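Local coordinates for GTP cyclohydrolase 1 type 2 homolog (Thermus thermophilus, PDB 2YYB), which is of unknown function but probably binds divalent metal ions, as a member of the GTP cyclohydrolase I type 2/NIF3 family, at residues P135-V141 against D161-T165; V155-G159 against F195-F199; F50-L54 against T85-I91. One frame throughout, in Å; residues are numbered along the deposited sequence.

Contact 1 (P135-V141 against D161-T165); sequences PTPLLQV and DHVET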
loop_
_atom_site.group_PDB
_atom_site.type_symbol
_atom_site.label_atom_id
_atom_site.label_comp_id
_atom_site.label_asym_id
_atom_site.label_seq_id
_atom_site.Cartn_x
_atom_site.Cartn_y
_atom_site.Cartn_z
ATOM N N PRO A 135 -16.624 30.236 32.720
ATOM C CA PRO A 135 -15.704 31.010 31.879
ATOM C C PRO A 135 -14.605 31.843 32.573
ATOM O O PRO A 135 -14.760 32.299 33.707
ATOM C CB PRO A 135 -16.659 31.902 31.108
ATOM C CG PRO A 135 -17.581 32.325 32.201
ATOM C CD PRO A 135 -17.827 31.044 33.003
ATOM N N THR A 136 -13.502 32.023 31.844
ATOM C CA THR A 136 -12.334 32.815 32.239
ATOM C C THR A 136 -11.549 32.547 33.521
ATOM O O THR A 136 -11.434 33.433 34.362
ATOM C CB THR A 136 -12.695 34.300 32.255
ATOM O OG1 THR A 136 -13.510 34.594 31.119
ATOM C CG2 THR A 136 -11.433 35.153 32.201
ATOM N N PRO A 137 -10.996 31.334 33.697
ATOM C CA PRO A 137 -10.232 31.095 34.925
ATOM C C PRO A 137 -8.743 31.095 34.606
ATOM O O PRO A 137 -8.343 30.847 33.466
ATOM C CB PRO A 137 -10.726 29.729 35.371
ATOM C CG PRO A 137 -10.838 29.011 34.078
ATOM C CD PRO A 137 -11.446 30.050 33.125
ATOM N N LEU A 138 -7.924 31.378 35.610
ATOM C CA LEU A 138 -6.480 31.406 35.426
ATOM C C LEU A 138 -5.988 30.048 34.938
ATOM O O LEU A 138 -6.793 29.172 34.630
ATOM C CB LEU A 138 -5.793 31.769 36.741
ATOM C CG LEU A 138 -6.183 30.948 37.973
ATOM C CD1 LEU A 138 -5.260 31.302 39.140
ATOM C CD2 LEU A 138 -7.645 31.217 38.331
ATOM N N LEU A 139 -4.673 29.865 34.856
ATOM C CA LEU A 139 -4.156 28.584 34.400
ATOM C C LEU A 139 -3.960 27.639 35.578
ATOM O O LEU A 139 -3.209 26.669 35.483
ATOM C CB LEU A 139 -2.837 28.756 33.639
ATOM C CG LEU A 139 -2.302 27.526 32.883
ATOM C CD1 LEU A 139 -3.277 27.124 31.796
ATOM C CD2 LEU A 139 -0.948 27.832 32.273
ATOM N N GLN A 140 -4.627 27.921 36.696
ATOM C CA GLN A 140 -4.513 27.027 37.842
ATOM C C GLN A 140 -5.595 25.974 37.821
ATOM O O GLN A 140 -6.153 25.571 38.841
ATOM C CB GLN A 140 -4.510 27.798 39.146
ATOM C CG GLN A 140 -3.177 28.519 39.347
ATOM C CD GLN A 140 -2.035 27.864 38.571
ATOM O OE1 GLN A 140 -1.984 27.938 37.339
ATOM N NE2 GLN A 140 -1.118 27.221 39.291
ATOM N N VAL A 141 -5.883 25.560 36.595
ATOM C CA VAL A 141 -6.811 24.493 36.332
ATOM C C VAL A 141 -5.810 23.352 36.493
ATOM O O VAL A 141 -6.169 22.182 36.504
ATOM C CB VAL A 141 -7.326 24.537 34.879
ATOM C CG1 VAL A 141 -7.680 25.958 34.503
ATOM C CG2 VAL A 141 -6.282 23.976 33.931
ATOM N N ASP A 161 -2.617 33.411 30.187
ATOM C CA ASP A 161 -2.333 33.144 31.586
ATOM C C ASP A 161 -3.682 32.710 32.155
ATOM O O ASP A 161 -3.784 32.129 33.237
ATOM C CB ASP A 161 -1.866 34.418 32.280
ATOM C CG ASP A 161 -1.301 34.143 33.638
ATOM O OD1 ASP A 161 -1.283 35.063 34.495
ATOM O OD2 ASP A 161 -0.865 32.987 33.834
ATOM N N HIS A 162 -4.715 33.027 31.383
ATOM C CA HIS A 162 -6.091 32.713 31.701
ATOM C C HIS A 162 -6.657 32.041 30.466
ATOM O O HIS A 162 -6.466 32.514 29.338
ATOM C CB HIS A 162 -6.877 33.995 32.022
ATOM C CG HIS A 162 -6.403 34.688 33.264
ATOM N ND1 HIS A 162 -5.141 35.237 33.375
ATOM C CD2 HIS A 162 -6.985 34.838 34.478
ATOM C CE1 HIS A 162 -4.964 35.685 34.605
ATOM N NE2 HIS A 162 -6.066 35.455 35.296
ATOM N N VAL A 163 -7.343 30.927 30.675
ATOM C CA VAL A 163 -7.907 30.190 29.570
ATOM C C VAL A 163 -9.422 30.171 29.665
ATOM O O VAL A 163 -9.983 30.369 30.742
ATOM C CB VAL A 163 -7.358 28.724 29.550
ATOM C CG1 VAL A 163 -5.826 28.739 29.591
ATOM C CG2 VAL A 163 -7.913 27.921 30.732
ATOM N N GLU A 164 -10.075 29.951 28.528
ATOM C CA GLU A 164 -11.523 29.859 28.478
ATOM C C GLU A 164 -11.882 28.590 27.715
ATOM O O GLU A 164 -12.523 27.703 28.276
ATOM C CB GLU A 164 -12.127 31.090 27.801
ATOM C CG GLU A 164 -13.639 31.024 27.607
ATOM C CD GLU A 164 -14.309 32.392 27.730
ATOM O OE1 GLU A 164 -13.757 33.375 27.180
ATOM O OE2 GLU A 164 -15.389 32.478 28.372
ATOM N N THR A 165 -11.474 28.492 26.449
ATOM C CA THR A 165 -11.756 27.292 25.658
ATOM C C THR A 165 -10.720 26.215 25.978
ATOM O O THR A 165 -9.513 26.470 25.966
ATOM C CB THR A 165 -11.727 27.559 24.121
ATOM O OG1 THR A 165 -10.567 28.333 23.782
ATOM C CG2 THR A 165 -12.991 28.278 23.672
#

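Contact 2 (V155-G159 against F195-F199); sequences VHQGG and FHETF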
loop_
_atom_site.group_PDB
_atom_site.type_symbol
_atom_site.label_atom_id
_atom_site.label_comp_id
_atom_site.label_asym_id
_atom_site.label_seq_id
_atom_site.Cartn_x
_atom_site.Cartn_y
_atom_site.Cartn_z
ATOM N N VAL A 155 2.962 21.785 33.020
ATOM C CA VAL A 155 2.274 22.797 32.255
ATOM C C VAL A 155 3.261 23.568 31.405
ATOM O O VAL A 155 4.328 23.959 31.878
ATOM C CB VAL A 155 1.454 23.744 33.194
ATOM C CG1 VAL A 155 1.833 23.489 34.639
ATOM C CG2 VAL A 155 1.662 25.212 32.816
ATOM N N HIS A 156 2.900 23.732 30.136
ATOM C CA HIS A 156 3.694 24.463 29.162
ATOM C C HIS A 156 2.843 25.644 28.707
ATOM O O HIS A 156 1.918 25.490 27.900
ATOM C CB HIS A 156 4.039 23.571 27.957
ATOM C CG HIS A 156 5.140 22.589 28.225
ATOM N ND1 HIS A 156 5.463 21.579 27.347
ATOM C CD2 HIS A 156 6.007 22.478 29.263
ATOM C CE1 HIS A 156 6.484 20.890 27.831
ATOM N NE2 HIS A 156 6.831 21.415 28.992
ATOM N N GLN A 157 3.147 26.820 29.242
ATOM C CA GLN A 157 2.394 28.008 28.890
ATOM C C GLN A 157 3.067 28.803 27.795
ATOM O O GLN A 157 4.081 29.447 28.022
ATOM C CB GLN A 157 2.204 28.905 30.113
ATOM C CG GLN A 157 1.510 30.206 29.768
ATOM C CD GLN A 157 1.430 31.182 30.920
ATOM O OE1 GLN A 157 0.941 32.294 30.739
ATOM N NE2 GLN A 157 1.898 30.780 32.110
ATOM N N GLY A 158 2.495 28.764 26.606
ATOM C CA GLY A 158 3.075 29.506 25.506
ATOM C C GLY A 158 2.162 30.667 25.194
ATOM O O GLY A 158 2.588 31.707 24.664
ATOM N N GLY A 159 0.890 30.462 25.537
ATOM C CA GLY A 159 -0.128 31.467 25.328
ATOM C C GLY A 159 -0.554 32.156 26.617
ATOM O O GLY A 159 0.251 32.380 27.532
ATOM N N PHE A 195 7.731 20.108 21.834
ATOM C CA PHE A 195 8.106 21.216 22.691
ATOM C C PHE A 195 8.084 22.582 21.986
ATOM O O PHE A 195 7.211 23.404 22.243
ATOM C CB PHE A 195 9.495 20.981 23.259
ATOM C CG PHE A 195 9.851 21.922 24.357
ATOM C CD1 PHE A 195 9.280 21.776 25.618
ATOM C CD2 PHE A 195 10.722 22.974 24.128
ATOM C CE1 PHE A 195 9.576 22.669 26.640
ATOM C CE2 PHE A 195 11.024 23.872 25.141
ATOM C CZ PHE A 195 10.448 23.719 26.401
ATOM N N HIS A 196 9.041 22.824 21.097
ATOM C CA HIS A 196 9.124 24.107 20.411
ATOM C C HIS A 196 7.869 24.538 19.685
ATOM O O HIS A 196 7.508 25.716 19.709
ATOM C CB HIS A 196 10.329 24.116 19.467
ATOM C CG HIS A 196 11.637 24.035 20.192
ATOM N ND1 HIS A 196 12.130 25.080 20.945
ATOM C CD2 HIS A 196 12.499 23.004 20.370
ATOM C CE1 HIS A 196 13.235 24.694 21.556
ATOM N NE2 HIS A 196 13.481 23.439 21.224
ATOM N N GLU A 197 7.187 23.595 19.054
ATOM C CA GLU A 197 5.975 23.955 18.346
ATOM C C GLU A 197 4.952 24.536 19.346
ATOM O O GLU A 197 4.333 25.574 19.089
ATOM C CB GLU A 197 5.397 22.737 17.634
ATOM C CG GLU A 197 4.273 23.103 16.707
ATOM C CD GLU A 197 3.377 21.929 16.358
ATOM O OE1 GLU A 197 2.286 22.172 15.787
ATOM O OE2 GLU A 197 3.766 20.776 16.653
ATOM N N THR A 198 4.792 23.871 20.488
ATOM C CA THR A 198 3.873 24.332 21.514
ATOM C C THR A 198 4.068 25.814 21.913
ATOM O O THR A 198 3.099 26.557 22.039
ATOM C CB THR A 198 3.994 23.463 22.775
ATOM O OG1 THR A 198 3.412 22.193 22.519
ATOM C CG2 THR A 198 3.281 24.089 23.941
ATOM N N PHE A 199 5.301 26.245 22.128
ATOM C CA PHE A 199 5.509 27.631 22.503
ATOM C C PHE A 199 5.407 28.593 21.320
ATOM O O PHE A 199 4.697 29.600 21.387
ATOM C CB PHE A 199 6.846 27.794 23.214
ATOM C CG PHE A 199 6.889 27.113 24.553
ATOM C CD1 PHE A 199 7.272 25.771 24.663
ATOM C CD2 PHE A 199 6.473 27.786 25.702
ATOM C CE1 PHE A 199 7.235 25.112 25.887
ATOM C CE2 PHE A 199 6.434 27.127 26.933
ATOM C CZ PHE A 199 6.813 25.790 27.021
#

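Contact 3 (F50-L54 against T85-I91); sequences FRKAL and TLFQGGI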
loop_
_atom_site.group_PDB
_atom_site.type_symbol
_atom_site.label_atom_id
_atom_site.label_comp_id
_atom_site.label_asym_id
_atom_site.label_seq_id
_atom_site.Cartn_x
_atom_site.Cartn_y
_atom_site.Cartn_z
ATOM N N PHE A 50 -3.394 -8.482 36.537
ATOM C CA PHE A 50 -4.074 -9.765 36.480
ATOM C C PHE A 50 -4.024 -10.543 37.796
ATOM O O PHE A 50 -5.014 -11.176 38.166
ATOM C CB PHE A 50 -3.494 -10.611 35.351
ATOM C CG PHE A 50 -3.814 -10.087 33.978
ATOM C CD1 PHE A 50 -4.670 -8.999 33.817
ATOM C CD2 PHE A 50 -3.279 -10.696 32.849
ATOM C CE1 PHE A 50 -4.991 -8.529 32.562
ATOM C CE2 PHE A 50 -3.593 -10.237 31.586
ATOM C CZ PHE A 50 -4.455 -9.146 31.433
ATOM N N ARG A 51 -2.880 -10.501 38.486
ATOM C CA ARG A 51 -2.725 -11.170 39.776
ATOM C C ARG A 51 -3.675 -10.521 40.794
ATOM O O ARG A 51 -4.282 -11.217 41.613
ATOM C CB ARG A 51 -1.280 -11.064 40.290
ATOM C CG ARG A 51 -0.294 -12.034 39.649
ATOM C CD ARG A 51 -0.507 -13.457 40.152
ATOM N NE ARG A 51 -0.207 -14.467 39.136
ATOM C CZ ARG A 51 -0.471 -15.766 39.276
ATOM N NH1 ARG A 51 -1.034 -16.213 40.396
ATOM N NH2 ARG A 51 -0.199 -16.619 38.292
ATOM N N LYS A 52 -3.791 -9.192 40.737
ATOM C CA LYS A 52 -4.686 -8.466 41.632
ATOM C C LYS A 52 -6.134 -8.840 41.343
ATOM O O LYS A 52 -6.933 -8.978 42.265
ATOM C CB LYS A 52 -4.545 -6.945 41.477
ATOM C CG LYS A 52 -3.259 -6.338 41.994
ATOM C CD LYS A 52 -3.522 -4.877 42.337
ATOM C CE LYS A 52 -2.255 -4.097 42.649
ATOM N NZ LYS A 52 -1.461 -3.854 41.404
ATOM N N ALA A 53 -6.478 -8.990 40.067
ATOM C CA ALA A 53 -7.844 -9.367 39.712
ATOM C C ALA A 53 -8.120 -10.755 40.281
ATOM O O ALA A 53 -9.226 -11.051 40.725
ATOM C CB ALA A 53 -8.027 -9.370 38.208
ATOM N N LEU A 54 -7.095 -11.596 40.263
ATOM C CA LEU A 54 -7.195 -12.943 40.787
ATOM C C LEU A 54 -7.426 -12.900 42.303
ATOM O O LEU A 54 -8.230 -13.677 42.839
ATOM C CB LEU A 54 -5.907 -13.720 40.493
ATOM C CG LEU A 54 -5.927 -15.204 40.865
ATOM C CD1 LEU A 54 -6.905 -15.899 39.971
ATOM C CD2 LEU A 54 -4.567 -15.836 40.706
ATOM N N THR A 85 -2.613 -16.817 34.276
ATOM C CA THR A 85 -3.276 -16.093 35.348
ATOM C C THR A 85 -4.751 -15.874 35.022
ATOM O O THR A 85 -5.626 -16.171 35.830
ATOM C CB THR A 85 -2.601 -14.747 35.558
ATOM O OG1 THR A 85 -1.220 -14.968 35.815
ATOM C CG2 THR A 85 -3.194 -14.005 36.718
ATOM N N LEU A 86 -5.055 -15.351 33.846
ATOM C CA LEU A 86 -6.465 -15.179 33.539
ATOM C C LEU A 86 -7.141 -16.555 33.604
ATOM O O LEU A 86 -8.167 -16.705 34.258
ATOM C CB LEU A 86 -6.676 -14.547 32.158
ATOM C CG LEU A 86 -6.098 -13.148 31.914
ATOM C CD1 LEU A 86 -6.461 -12.721 30.508
ATOM C CD2 LEU A 86 -6.631 -12.138 32.917
ATOM N N PHE A 87 -6.564 -17.557 32.943
ATOM C CA PHE A 87 -7.146 -18.911 32.943
ATOM C C PHE A 87 -7.372 -19.402 34.366
ATOM O O PHE A 87 -8.490 -19.726 34.755
ATOM C CB PHE A 87 -6.230 -19.911 32.217
ATOM C CG PHE A 87 -6.220 -19.772 30.719
ATOM C CD1 PHE A 87 -6.942 -18.771 30.082
ATOM C CD2 PHE A 87 -5.439 -20.625 29.943
ATOM C CE1 PHE A 87 -6.875 -18.626 28.705
ATOM C CE2 PHE A 87 -5.368 -20.481 28.561
ATOM C CZ PHE A 87 -6.085 -19.480 27.944
ATOM N N GLN A 88 -6.295 -19.442 35.144
ATOM C CA GLN A 88 -6.361 -19.889 36.523
ATOM C C GLN A 88 -7.554 -19.288 37.268
ATOM O O GLN A 88 -8.161 -19.966 38.091
ATOM C CB GLN A 88 -5.075 -19.517 37.244
ATOM C CG GLN A 88 -4.905 -20.152 38.594
ATOM C CD GLN A 88 -3.594 -19.744 39.264
ATOM O OE1 GLN A 88 -2.505 -19.865 38.686
ATOM N NE2 GLN A 88 -3.696 -19.258 40.498
ATOM N N GLY A 89 -7.904 -18.035 36.980
ATOM C CA GLY A 89 -9.007 -17.411 37.684
ATOM C C GLY A 89 -10.325 -17.299 36.948
ATOM O O GLY A 89 -11.251 -16.631 37.418
ATOM N N GLY A 90 -10.427 -17.952 35.800
ATOM C CA GLY A 90 -11.663 -17.878 35.035
ATOM C C GLY A 90 -12.030 -16.440 34.740
ATOM O O GLY A 90 -13.198 -16.100 34.612
ATOM N N ILE A 91 -11.013 -15.596 34.614
ATOM C CA ILE A 91 -11.197 -14.170 34.365
ATOM C C ILE A 91 -11.446 -13.826 32.895
ATOM O O ILE A 91 -10.705 -14.262 32.017
ATOM C CB ILE A 91 -9.955 -13.393 34.858
ATOM C CG1 ILE A 91 -9.769 -13.638 36.352
ATOM C CG2 ILE A 91 -10.089 -11.892 34.516
ATOM C CD1 ILE A 91 -8.448 -13.165 36.925
#

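Contact 1 (P135-V141 against D161-T165)
Val163 lies over Leu139 and Val141, its CG1 3.7 Å from Leu139 CD1 and its CG2 4.3 Å from Val141 CG1, and this apolar patch is the buried side of the contact. The backbones run antiparallel beside it. Leu138 and His162 face each other as a single beta bridge, CA to CA 4.0 Å, and Val163 N donates a 3.0 Å hydrogen bond to Pro137 O. The same carbonyl is also approached by a carbon: His162 CA sits 3.4 Å from Pro137 O in a CA-H...O contact. Toward the exposed side, the His162 ring presents a face to Leu138, whose CA stands 4.0 Å from the ring centroid in a CH-pi contact. At the other end Glu164 reaches along Pro135, with OE2 3.1 Å from Pro135 CB, and Pro135 itself follows a cis peptide. The patch continues inward: Leu139 leans on Val155 and Gln157 of strand 154-157, while Val141 and Val163 touch Leu184. Asp183 OD2 takes hydrogen bonds from the backbone N atoms of Glu164 and Thr165. Taken together, this is an isolated antiparallel beta bridge between two connecting loops, one leading into helix 141-147 and the other into strand 166-169, an outermost strand, within this chain, of a mixed four-stranded sheet.

Contact 2 (V155-G159 against F195-F199)
Strand 155-157 and helix 195-199 pass 9.0 Å apart, axis to axis, with their chain directions 48° apart, and the backbones draw closest where the strand gives way to loop: Gly158 CA is 4.3 Å from Phe199 CA. This is helix-on-sheet packing in an alpha/beta fold. The helix belongs to the beta-alpha-beta crossover that joins the neighbouring parallel strands 184-187 and 204-207. Strand 154-157, outermost in the sheet within this chain, runs antiparallel to 204-207; backbone hydrogen bonds join His156 to Val205 of that strand and Gly158 to Leu203 just before it. Glycine suits the close approach at 158, since a beta carbon there would sit a tight 3.0 Å from both Phe199 CA and Thr198 O.

The side chains form an aromatic cluster, with no hydrogen bond between the segments. His156 points toward the helix and offers one face of its ring to both phenylalanines. Phe195 meets it edge-to-face, the T-shaped arrangement, with centroids 5.2 Å apart and planes at 90°. Phe199 comes in obliquely, its CZ 3.7 Å from His156 CB. Beside them, Thr198 CG2 packs 4.1 Å from His156 CB, while its OG1 is hydrogen-bonded to Val194 O. The ring of His196 meets that of His238 of the second subunit, and Phe195 packs on Thr240 of the same neighbouring chain. The Phe199 ring also turns its edge to the strand backbone, placing CE2 3.5 Å from Gln157 O.

Contact 3 (F50-L54 against T85-I91)
Two helices pack side by side here, each from a beta-alpha-beta crossover of the five-stranded sheet: helix 47-55 links strand 39-42 to strand 60-63, and helix 77-88 links strand 60-63 to strand 92-95. Thr85 is the central bump. Its CG2 fits into the hollow between Phe50 and Arg51, 3.7 Å from Phe50 CB and over a face of the Arg51 guanidinium, while its OG1 is hydrogen-bonded to Glu47 OE1. The matching bump is Leu54, whose CD1 drops onto the bare backbone of Gly89, 3.5 Å from its CA; a beta carbon there would clash. Just beyond, Gly90, with positive phi, closes the helix in a Schellman motif and turns the chain so that Ile91 CD1 fills the notch beside Ala53, 4.0 Å from Ala53 CB and 3.9 Å from Leu54 N. Toward the sheet, Leu86 sits over the face of the Phe50 ring in a CH-pi contact, with CD2 3.6 Å from the ring centroid and 9° off its normal.

How the contacts relate
Contacts 1 and 2 share one end of the molecule, their centres about 16 Å apart, and touch: Leu139 CD2 of contact 1 is 3.7 Å from Val155 CG2 of contact 2. Contact 3 lies across the chain's centre, about 44 and 43 Å from them, centre to centre, against the other sheet. It is the most buried; half the touching residues of contact 1 are exposed. The chemistry differs: backbone pairing over a buried aliphatic patch in contact 1, aromatic rings between strand and helix in contact 2, mainly apolar helix packing in contact 3, with one CH-pi contact and a polar rim at Arg51. There the Phe50 side chain lies about 10 Å from that of predicted metal ligand His65.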